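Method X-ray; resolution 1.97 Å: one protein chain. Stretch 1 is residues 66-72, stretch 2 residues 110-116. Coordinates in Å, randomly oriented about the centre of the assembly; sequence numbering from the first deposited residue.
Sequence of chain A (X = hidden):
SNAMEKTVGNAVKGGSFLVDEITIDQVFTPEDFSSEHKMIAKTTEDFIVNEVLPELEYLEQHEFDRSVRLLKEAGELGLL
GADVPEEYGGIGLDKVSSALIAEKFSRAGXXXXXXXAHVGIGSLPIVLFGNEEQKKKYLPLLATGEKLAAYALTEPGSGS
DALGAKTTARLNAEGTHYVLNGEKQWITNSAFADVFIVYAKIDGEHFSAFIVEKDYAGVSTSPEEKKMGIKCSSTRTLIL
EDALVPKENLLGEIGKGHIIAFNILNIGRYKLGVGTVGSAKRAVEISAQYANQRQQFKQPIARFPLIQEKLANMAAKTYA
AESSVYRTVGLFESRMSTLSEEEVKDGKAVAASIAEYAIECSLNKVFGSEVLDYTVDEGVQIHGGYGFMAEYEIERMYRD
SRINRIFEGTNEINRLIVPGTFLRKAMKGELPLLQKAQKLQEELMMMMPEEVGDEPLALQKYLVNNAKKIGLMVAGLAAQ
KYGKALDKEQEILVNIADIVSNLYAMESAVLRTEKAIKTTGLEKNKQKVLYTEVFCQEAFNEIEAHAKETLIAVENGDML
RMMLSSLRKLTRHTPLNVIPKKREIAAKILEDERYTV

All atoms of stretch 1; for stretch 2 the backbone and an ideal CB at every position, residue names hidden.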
# COMPACT_ATOMS: atom_id res chain seq x y z
N ARG A 66 4.44 15.30 28.42
CA ARG A 66 5.81 14.85 28.03
C ARG A 66 6.20 15.46 26.71
O ARG A 66 7.34 15.88 26.54
CB ARG A 66 5.87 13.34 27.94
CG ARG A 66 5.68 12.59 29.28
CD ARG A 66 5.59 11.11 28.97
NE ARG A 66 5.27 10.28 30.13
CZ ARG A 66 6.18 9.69 30.88
NH1 ARG A 66 7.46 9.84 30.60
NH2 ARG A 66 5.80 8.94 31.91
N SER A 67 5.26 15.54 25.75
CA SER A 67 5.55 16.21 24.47
C SER A 67 5.98 17.62 24.72
O SER A 67 6.99 18.08 24.14
CB SER A 67 4.27 16.32 23.60
OG SER A 67 3.76 15.03 23.35
N VAL A 68 5.23 18.33 25.56
CA VAL A 68 5.56 19.73 25.86
C VAL A 68 6.95 19.84 26.49
O VAL A 68 7.77 20.68 26.09
CB VAL A 68 4.49 20.39 26.78
CG1 VAL A 68 4.85 21.81 27.11
CG2 VAL A 68 3.11 20.36 26.07
N ARG A 69 7.22 18.99 27.47
CA ARG A 69 8.52 19.05 28.11
C ARG A 69 9.63 18.79 27.06
O ARG A 69 10.64 19.50 27.03
CB ARG A 69 8.63 18.06 29.27
CG ARG A 69 10.05 18.03 29.93
CD ARG A 69 10.11 17.22 31.23
NE ARG A 69 9.32 15.98 31.19
CZ ARG A 69 9.63 14.91 30.45
NH1 ARG A 69 8.83 13.85 30.49
NH2 ARG A 69 10.70 14.91 29.65
N LEU A 70 9.43 17.77 26.24
CA LEU A 70 10.42 17.44 25.20
C LEU A 70 10.58 18.53 24.17
O LEU A 70 11.70 18.77 23.69
CB LEU A 70 10.07 16.10 24.53
CG LEU A 70 10.27 14.93 25.49
CD1 LEU A 70 9.67 13.70 24.94
CD2 LEU A 70 11.79 14.71 25.79
N LEU A 71 9.48 19.16 23.77
CA LEU A 71 9.57 20.29 22.87
C LEU A 71 10.43 21.43 23.42
O LEU A 71 11.24 21.99 22.69
CB LEU A 71 8.19 20.82 22.48
CG LEU A 71 7.46 19.96 21.45
CD1 LEU A 71 6.02 20.43 21.37
CD2 LEU A 71 8.11 19.98 20.06
N LYS A 72 10.26 21.75 24.71
CA LYS A 72 11.03 22.81 25.34
C LYS A 72 12.49 22.40 25.49
O LYS A 72 13.37 23.25 25.36
CB LYS A 72 10.41 23.26 26.68
CG LYS A 72 9.02 23.97 26.53
CD LYS A 72 8.55 24.52 27.88
CE LYS A 72 7.05 24.83 27.93
NZ LYS A 72 6.43 25.65 26.80
N UNK A 110 5.14 10.19 15.23
CA UNK A 110 4.24 11.32 15.29
C UNK A 110 4.80 12.55 15.98
O UNK A 110 4.35 13.64 15.76
CB UNK A 110 2.95 10.89 16.00
N UNK A 111 5.80 12.38 16.84
CA UNK A 111 6.44 13.55 17.38
C UNK A 111 7.09 14.42 16.30
O UNK A 111 7.36 15.60 16.56
CB UNK A 111 7.49 13.13 18.41
N UNK A 112 7.41 13.86 15.14
CA UNK A 112 8.02 14.65 14.03
C UNK A 112 6.92 15.55 13.49
O UNK A 112 7.19 16.64 12.97
CB UNK A 112 8.60 13.76 12.93
N UNK A 113 5.69 15.07 13.55
CA UNK A 113 4.56 15.84 13.08
C UNK A 113 4.32 16.99 14.01
O UNK A 113 4.14 18.13 13.55
CB UNK A 113 3.31 14.97 12.96
N UNK A 114 4.37 16.72 15.32
CA UNK A 114 4.26 17.76 16.34
C UNK A 114 5.30 18.84 16.12
O UNK A 114 5.01 20.05 16.09
CB UNK A 114 4.41 17.16 17.74
N UNK A 115 6.55 18.42 16.00
CA UNK A 115 7.62 19.38 15.81
C UNK A 115 7.44 20.16 14.49
O UNK A 115 7.55 21.40 14.47
CB UNK A 115 8.97 18.66 15.83
N UNK A 116 7.18 19.44 13.40
CA UNK A 116 7.02 20.06 12.06
C UNK A 116 5.90 21.07 12.00
O UNK A 116 6.02 22.09 11.30
CB UNK A 116 6.76 18.98 11.01

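Both stretches are helical, and their axes come no closer than 11.4 Å, crossing at -60°. Stretch 1 offers the side chains of S67, L70 and L71.

Position 110 has no atom of stretch 1 within 5.5 Å of its ideal CB. Its backbone angles, -62/-23, allow almost any residue. The residue is G110, and its O accepts a hydrogen bond from the backbone N of 114.

At position 111 CA-to-CB points toward stretch 1, but the ideal CB has nothing within 5.5 Å. A small residue would not reach across. A long apolar side chain would suit the space before L70 and L71; leucine, methionine or an aromatic could all serve. The residue is F111, with chi1 t. Its ring extends to the first helix, and F111 has the largest covered area of stretch 2. F111 CZ lies 3.7 Å from L71 CD2 and 3.8 Å from L70 CB, both apolar contacts. The backbone O of S67 sits at the ring edge, near its plane, 3.8 Å from F111 CE1.

Positions 112 and 113 are out of reach of stretch 1, and helical angles are their main visible constraint. Many residues would fit. They are A112 and I113, and neither touches the first helix.

Position 114 points toward stretch 1, with its ideal CB 5.1 Å from L71 CD1. There is room for a side chain of modest size. A methyl group would suit L71, while a polar group could look to the hydroxyl of S67. Valine, isoleucine, serine or threonine are all reasonable. The residue is T114, chi1 m, which combines both features. T114 CG2 packs 3.7 Å from L71 CD1. T114 OG1 is too far from S67 OG for a direct hydrogen bond, so one water joins them, its O 2.7 Å from T114 OG1 and 3.0 Å from S67 OG.

Position 115 points sideways, and its ideal CB is already 4.5 Å from L71 CD2. The first part of the side chain therefore borders a leucine methyl, and the rest can run past it. Many residues would fit. The residue is H115, chi1 t. Its closest contact is through the backbone, H115 CA to L71 CD2 at 4.3 Å. H115 NE2 is hydrogen-bonded elsewhere in the structure.

Position 116 is out of reach of stretch 1. An ideal CB would be crowded by the O of A112, at 3.1 Å, which favours a residue without one. The residue is G116.

Stretch 2, residues 110-116: GFAITHG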
# COMPACT_ATOMS: atom_id res chain seq x y z
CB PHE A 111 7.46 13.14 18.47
CG PHE A 111 7.91 14.27 19.34
CD1 PHE A 111 7.00 14.95 20.15
CD2 PHE A 111 9.24 14.68 19.34
CE1 PHE A 111 7.41 16.01 20.94
CE2 PHE A 111 9.65 15.75 20.13
CZ PHE A 111 8.75 16.41 20.93
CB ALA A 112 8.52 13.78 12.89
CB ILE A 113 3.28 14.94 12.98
CG1 ILE A 113 3.54 13.76 12.02
CG2 ILE A 113 2.04 15.78 12.59
CD1 ILE A 113 4.13 14.12 10.67
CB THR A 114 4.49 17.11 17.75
OG1 THR A 114 3.42 16.19 18.01
CG2 THR A 114 4.57 18.15 18.89
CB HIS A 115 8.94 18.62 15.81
CG HIS A 115 10.11 19.46 15.40
ND1 HIS A 115 10.56 19.50 14.10
CD2 HIS A 115 10.94 20.24 16.12
CE1 HIS A 115 11.61 20.31 14.03
NE2 HIS A 115 11.84 20.79 15.24
O HOH W 1 3.40 14.85 20.41
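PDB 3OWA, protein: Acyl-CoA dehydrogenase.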